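Local coordinates for Alpha/beta hydrolase fold protein (Chitinophaga pinensis, PDB 4PW0) that probably hydrolyses a substrate not yet identified, with a likely serine nucleophile, as in many enzymes of the alpha/beta hydrolase fold, at residues L49-P54 against G182-R187; R161-F166 against K176-L181. One frame throughout, in Å; residues are numbered along the deposited sequence.

Contact 1 of 2, residues L49-P54 against G182-R187; sequences LDNWDP and GRLYER
Arg183 grips the carboxylate of Asp53 side-on, in a salt bridge made of two hydrogen bonds. NE gives its hydrogen to OD1 of Asp53 at 2.8 Å, nearly straight at 172° and on the syn side of that oxygen; a bend of the Arg183 chain at chi3 (-57°) places NE for this bond. NH2 of Arg183 meets OD2 of Asp53 at 2.7 Å, from above the carboxylate plane. Both oxygens stay close to the guanidinium plane, and the two planes are 28° apart, so the pairing is slightly twisted. An alanine in place of Arg183 would probably leave the Asp53 carboxylate without its charge partner in this contact. Beside the bridge, Pro54 brings the CG corner of its ring to O of Arg183, 3.4 Å away, and its CB passes OE1 of Glu186. Leu184 sends one methyl, CD2, among the loop carbonyls, 3.6 Å from O of Asp50 and equally far from O of Trp52. In the second shell, Tyr266 O accepts from NH2 of Arg183. Asp53 also N-caps helix 54-61. The contact thus joins the loop after strand 39-42 to the C-terminal part of helix 171-184, which lies between strands 127-133 and 226-231, where alpha/beta hydrolases usually insert their lid, and so probably belongs to it; Pro269 of helix 269-282 touches both Asp53 and Arg183.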
loop_
_atom_site.group_PDB
_atom_site.type_symbol
_atom_site.label_atom_id
_atom_site.label_comp_id
_atom_site.label_asym_id
_atom_site.label_seq_id
_atom_site.Cartn_x
_atom_site.Cartn_y
_atom_site.Cartn_z
ATOM N N LEU A 49 25.061 8.409 -7.160
ATOM C CA LEU A 49 24.512 9.156 -6.083
ATOM C C LEU A 49 23.429 10.151 -6.543
ATOM O O LEU A 49 22.451 10.407 -5.808
ATOM C CB LEU A 49 25.580 9.951 -5.326
ATOM C CG LEU A 49 26.588 9.084 -4.567
ATOM C CD1 LEU A 49 27.827 9.902 -4.201
ATOM C CD2 LEU A 49 25.965 8.499 -3.302
ATOM N N ASP A 50 23.618 10.680 -7.765
ATOM C CA ASP A 50 22.801 11.718 -8.360
ATOM C C ASP A 50 21.490 11.190 -9.021
ATOM O O ASP A 50 20.683 11.976 -9.539
ATOM C CB ASP A 50 23.645 12.495 -9.401
ATOM C CG ASP A 50 24.861 13.195 -8.800
ATOM O OD1 ASP A 50 24.831 13.651 -7.609
ATOM O OD2 ASP A 50 25.855 13.255 -9.592
ATOM N N ASN A 51 21.329 9.859 -9.021
ATOM C CA ASN A 51 20.072 9.255 -9.529
ATOM C C ASN A 51 19.027 9.094 -8.458
ATOM O O ASN A 51 17.878 8.735 -8.734
ATOM C CB ASN A 51 20.381 7.930 -10.190
ATOM C CG ASN A 51 21.146 8.122 -11.484
ATOM O OD1 ASN A 51 22.386 8.060 -11.546
ATOM N ND2 ASN A 51 20.391 8.442 -12.552
ATOM N N TRP A 52 19.380 9.344 -7.181
ATOM C CA TRP A 52 18.389 9.395 -6.129
ATOM C C TRP A 52 17.490 10.619 -6.284
ATOM O O TRP A 52 17.987 11.721 -6.554
ATOM C CB TRP A 52 19.025 9.372 -4.731
ATOM C CG TRP A 52 19.645 8.065 -4.378
ATOM C CD1 TRP A 52 21.001 7.772 -4.331
ATOM C CD2 TRP A 52 18.966 6.864 -4.035
ATOM N NE1 TRP A 52 21.189 6.449 -4.020
ATOM C CE2 TRP A 52 19.959 5.877 -3.797
ATOM C CE3 TRP A 52 17.618 6.506 -3.892
ATOM C CZ2 TRP A 52 19.634 4.553 -3.496
ATOM C CZ3 TRP A 52 17.303 5.209 -3.562
ATOM C CH2 TRP A 52 18.310 4.239 -3.374
ATOM N N ASP A 53 16.199 10.438 -6.049
ATOM C CA ASP A 53 15.219 11.510 -6.168
ATOM C C ASP A 53 15.337 12.375 -4.919
ATOM O O ASP A 53 15.122 11.893 -3.805
ATOM C CB ASP A 53 13.843 10.868 -6.239
ATOM C CG ASP A 53 12.712 11.828 -6.473
ATOM O OD1 ASP A 53 12.876 13.082 -6.340
ATOM O OD2 ASP A 53 11.620 11.290 -6.828
ATOM N N PRO A 54 15.684 13.678 -5.116
ATOM C CA PRO A 54 15.759 14.539 -3.930
ATOM C C PRO A 54 14.478 14.653 -3.121
ATOM O O PRO A 54 14.542 14.776 -1.901
ATOM C CB PRO A 54 16.122 15.915 -4.516
ATOM C CG PRO A 54 15.750 15.882 -5.932
ATOM C CD PRO A 54 15.881 14.427 -6.376
ATOM N N GLY A 182 13.597 16.502 -14.194
ATOM C CA GLY A 182 13.905 17.819 -13.677
ATOM C C GLY A 182 14.367 17.763 -12.232
ATOM O O GLY A 182 15.253 18.502 -11.827
ATOM N N ARG A 183 13.757 16.901 -11.399
ATOM C CA ARG A 183 14.194 16.782 -10.033
ATOM C C ARG A 183 15.662 16.321 -9.988
ATOM O O ARG A 183 16.395 16.785 -9.111
ATOM C CB ARG A 183 13.306 15.863 -9.234
ATOM C CG ARG A 183 11.890 16.404 -9.061
ATOM C CD ARG A 183 11.100 15.858 -7.911
ATOM N NE ARG A 183 10.998 14.406 -7.998
ATOM C CZ ARG A 183 10.148 13.747 -8.787
ATOM N NH1 ARG A 183 9.307 14.398 -9.577
ATOM N NH2 ARG A 183 10.202 12.411 -8.804
ATOM N N LEU A 184 16.096 15.489 -10.927
ATOM C CA LEU A 184 17.493 14.984 -10.981
ATOM C C LEU A 184 18.482 16.073 -11.418
ATOM O O LEU A 184 19.693 15.922 -11.258
ATOM C CB LEU A 184 17.639 13.785 -11.913
ATOM C CG LEU A 184 16.835 12.567 -11.413
ATOM C CD1 LEU A 184 17.092 11.401 -12.333
ATOM C CD2 LEU A 184 17.121 12.153 -9.998
ATOM N N TYR A 185 17.938 17.207 -11.904
ATOM C CA TYR A 185 18.725 18.409 -12.268
ATOM C C TYR A 185 19.106 19.279 -11.062
ATOM O O TYR A 185 19.977 20.190 -11.179
ATOM C CB TYR A 185 17.990 19.205 -13.318
ATOM C CG TYR A 185 18.723 20.250 -14.207
ATOM C CD1 TYR A 185 19.747 19.876 -15.064
ATOM C CD2 TYR A 185 18.280 21.569 -14.269
ATOM C CE1 TYR A 185 20.351 20.808 -15.929
ATOM C CE2 TYR A 185 18.869 22.495 -15.121
ATOM C CZ TYR A 185 19.916 22.128 -15.916
ATOM O OH TYR A 185 20.514 23.052 -16.800
ATOM N N GLU A 186 18.426 19.067 -9.967
ATOM C CA GLU A 186 18.532 19.924 -8.809
ATOM C C GLU A 186 19.924 19.941 -8.203
ATOM O O GLU A 186 20.337 21.019 -7.716
ATOM C CB GLU A 186 17.512 19.569 -7.730
ATOM C CG GLU A 186 17.396 20.685 -6.679
ATOM C CD GLU A 186 17.195 20.243 -5.290
ATOM O OE1 GLU A 186 17.444 19.084 -4.971
ATOM O OE2 GLU A 186 16.786 21.081 -4.488
ATOM N N ARG A 187 20.642 18.810 -8.258
ATOM C CA ARG A 187 22.006 18.759 -7.741
ATOM C C ARG A 187 22.854 19.467 -8.740
ATOM O O ARG A 187 23.161 18.932 -9.837
ATOM C CB ARG A 187 22.476 17.301 -7.521
ATOM C CG ARG A 187 23.892 17.086 -7.030
ATOM C CD ARG A 187 24.033 17.032 -5.527
ATOM N NE ARG A 187 25.439 16.974 -5.129
ATOM C CZ ARG A 187 25.825 16.855 -3.862
ATOM N NH1 ARG A 187 24.944 16.795 -2.882
ATOM N NH2 ARG A 187 27.106 16.781 -3.597
#

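Contact 2 of 2, residues R161-F166 against K176-L181; sequences RFLFIF and KGLATL
Phe162 carries one face of its ring beneath the CD2 methyl of Leu181, a CH-pi contact with CD2 3.7 Å from the ring centroid and 16° off the ring normal. The methyl sits 3.5 Å above the plane and is displaced toward the rim, where CD2 of Phe162 is the nearest ring atom. CG of Phe162 is anti to the backbone N (chi1 -174°), which carries it to the side of Leu181 and Thr180. At the ring's edge, near its plane, CZ of Phe162 meets CG2 of Thr180 at 3.7 Å, and CE2 of Phe162 lies 3.6 Å from O of Gly177. Leu163, next along the helix, puts its CD2 methyl 3.7 Å from CA of Gly177. A beta carbon at Gly177 would clash with that methyl, so the missing side chain lets it lie against CA. The axes of the short segments pass 10.1 Å apart, their N-to-C directions at 120°. Thr180 turns its hydroxyl back into its own helix, where OG1 donates to O of Lys176, and that carbonyl receives Thr180 N from its opposite face. Both helices probably belong to the lid inserted after strand 127-133. No hydrogen bond crosses between residues 161-166 and 176-181, so their association rests on apolar packing and the CH-pi contact, with the threonine offering its methyl rather than its hydroxyl to the ring.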
loop_
_atom_site.group_PDB
_atom_site.type_symbol
_atom_site.label_atom_id
_atom_site.label_comp_id
_atom_site.label_asym_id
_atom_site.label_seq_id
_atom_site.Cartn_x
_atom_site.Cartn_y
_atom_site.Cartn_z
ATOM N N ARG A 161 15.160 6.746 -23.228
ATOM C CA ARG A 161 15.681 5.604 -22.503
ATOM C C ARG A 161 15.120 5.605 -21.059
ATOM O O ARG A 161 14.684 4.562 -20.531
ATOM C CB ARG A 161 17.211 5.590 -22.507
ATOM C CG ARG A 161 17.844 4.308 -22.011
ATOM C CD ARG A 161 19.368 4.364 -21.959
ATOM N NE ARG A 161 20.055 4.128 -23.259
ATOM C CZ ARG A 161 21.391 4.032 -23.393
ATOM N NH1 ARG A 161 22.177 3.963 -22.333
ATOM N NH2 ARG A 161 21.948 3.839 -24.582
ATOM N N PHE A 162 15.163 6.774 -20.407
ATOM C CA PHE A 162 14.651 6.939 -19.047
ATOM C C PHE A 162 13.150 6.619 -18.969
ATOM O O PHE A 162 12.734 5.865 -18.071
ATOM C CB PHE A 162 14.918 8.382 -18.631
ATOM C CG PHE A 162 14.578 8.682 -17.173
ATOM C CD1 PHE A 162 15.398 8.267 -16.150
ATOM C CD2 PHE A 162 13.460 9.378 -16.860
ATOM C CE1 PHE A 162 15.100 8.577 -14.821
ATOM C CE2 PHE A 162 13.160 9.711 -15.550
ATOM C CZ PHE A 162 13.971 9.301 -14.530
ATOM N N LEU A 163 12.344 7.129 -19.901
ATOM C CA LEU A 163 10.906 6.872 -19.869
ATOM C C LEU A 163 10.635 5.409 -20.176
ATOM O O LEU A 163 9.738 4.789 -19.548
ATOM C CB LEU A 163 10.150 7.771 -20.816
ATOM C CG LEU A 163 10.226 9.283 -20.488
ATOM C CD1 LEU A 163 9.421 10.066 -21.498
ATOM C CD2 LEU A 163 9.719 9.597 -19.106
ATOM N N PHE A 164 11.412 4.821 -21.073
ATOM C CA PHE A 164 11.245 3.393 -21.424
ATOM C C PHE A 164 11.491 2.493 -20.226
ATOM O O PHE A 164 10.750 1.517 -20.001
ATOM C CB PHE A 164 12.146 3.016 -22.619
ATOM C CG PHE A 164 12.150 1.543 -22.949
ATOM C CD1 PHE A 164 11.121 1.026 -23.692
ATOM C CD2 PHE A 164 13.128 0.713 -22.526
ATOM C CE1 PHE A 164 11.092 -0.336 -23.955
ATOM C CE2 PHE A 164 13.123 -0.650 -22.824
ATOM C CZ PHE A 164 12.090 -1.152 -23.527
ATOM N N ILE A 165 12.571 2.748 -19.496
ATOM C CA ILE A 165 12.922 1.930 -18.378
ATOM C C ILE A 165 12.012 2.141 -17.189
ATOM O O ILE A 165 11.785 1.180 -16.438
ATOM C CB ILE A 165 14.407 2.143 -17.988
ATOM C CG1 ILE A 165 15.311 1.575 -19.088
ATOM C CG2 ILE A 165 14.745 1.560 -16.633
ATOM C CD1 ILE A 165 15.355 0.058 -19.255
ATOM N N PHE A 166 11.611 3.370 -16.918
ATOM C CA PHE A 166 11.014 3.701 -15.628
ATOM C C PHE A 166 9.528 4.013 -15.611
ATOM O O PHE A 166 8.896 4.021 -14.542
ATOM C CB PHE A 166 11.769 4.830 -14.915
ATOM C CG PHE A 166 13.153 4.445 -14.474
ATOM C CD1 PHE A 166 13.369 3.519 -13.482
ATOM C CD2 PHE A 166 14.274 5.057 -15.039
ATOM C CE1 PHE A 166 14.629 3.212 -13.057
ATOM C CE2 PHE A 166 15.523 4.731 -14.640
ATOM C CZ PHE A 166 15.729 3.799 -13.628
ATOM N N LYS A 176 5.006 12.565 -15.493
ATOM C CA LYS A 176 5.649 12.414 -14.179
ATOM C C LYS A 176 7.088 11.964 -14.351
ATOM O O LYS A 176 7.927 12.236 -13.472
ATOM C CB LYS A 176 4.826 11.476 -13.303
ATOM C CG LYS A 176 3.491 12.100 -12.890
ATOM C CD LYS A 176 2.534 11.283 -12.091
ATOM C CE LYS A 176 1.307 12.118 -11.633
ATOM N NZ LYS A 176 1.472 13.229 -10.640
ATOM N N GLY A 177 7.413 11.301 -15.461
ATOM C CA GLY A 177 8.783 10.986 -15.811
ATOM C C GLY A 177 9.593 12.233 -16.153
ATOM O O GLY A 177 10.748 12.373 -15.711
ATOM N N LEU A 178 9.030 13.136 -16.962
ATOM C CA LEU A 178 9.715 14.397 -17.233
ATOM C C LEU A 178 9.916 15.160 -15.921
ATOM O O LEU A 178 11.008 15.743 -15.724
ATOM C CB LEU A 178 8.909 15.234 -18.223
ATOM C CG LEU A 178 8.733 14.675 -19.635
ATOM C CD1 LEU A 178 8.028 15.741 -20.479
ATOM C CD2 LEU A 178 10.075 14.279 -20.237
ATOM N N ALA A 179 8.934 15.167 -15.014
ATOM C CA ALA A 179 9.132 15.821 -13.728
ATOM C C ALA A 179 10.302 15.225 -12.959
ATOM O O ALA A 179 11.095 15.948 -12.348
ATOM C CB ALA A 179 7.880 15.800 -12.892
ATOM N N THR A 180 10.449 13.898 -13.004
ATOM C CA THR A 180 11.575 13.250 -12.325
ATOM C C THR A 180 12.914 13.687 -12.908
ATOM O O THR A 180 13.853 13.986 -12.160
ATOM C CB THR A 180 11.450 11.737 -12.399
ATOM O OG1 THR A 180 10.167 11.314 -11.908
ATOM C CG2 THR A 180 12.524 11.069 -11.582
ATOM N N LEU A 181 12.999 13.765 -14.231
ATOM C CA LEU A 181 14.230 14.261 -14.870
ATOM C C LEU A 181 14.588 15.623 -14.363
ATOM O O LEU A 181 15.757 15.886 -14.059
ATOM C CB LEU A 181 14.048 14.332 -16.356
ATOM C CG LEU A 181 14.105 13.012 -16.992
ATOM C CD1 LEU A 181 13.777 13.163 -18.478
ATOM C CD2 LEU A 181 15.479 12.326 -16.818
#

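Overall arrangement
Helix 171-184 serves both contacts: residues 176-181 pack on helix 158-166 in contact 2, and residues 182-187 meet the loop after strand 39-42 in contact 1. The centres are about 12 Å apart, and CD1 of Leu184 lies 4.3 Å from CE1 of Phe162, so the two contacts touch through this pair. Along the chain, contact 2 is nested within the loop that contact 1 closes. Tyr266 provides a further link, bonding to Asn51 and Arg183 and stacking edge-to-face with Phe166. A Ser110-His262-Asp234 set with charge-relay geometry probably forms the active site; Trp52 lies near, without touching, the likely nucleophile elbow, and Phe166 hydrogen-bonds through its backbone to Gly263, the residue after His262.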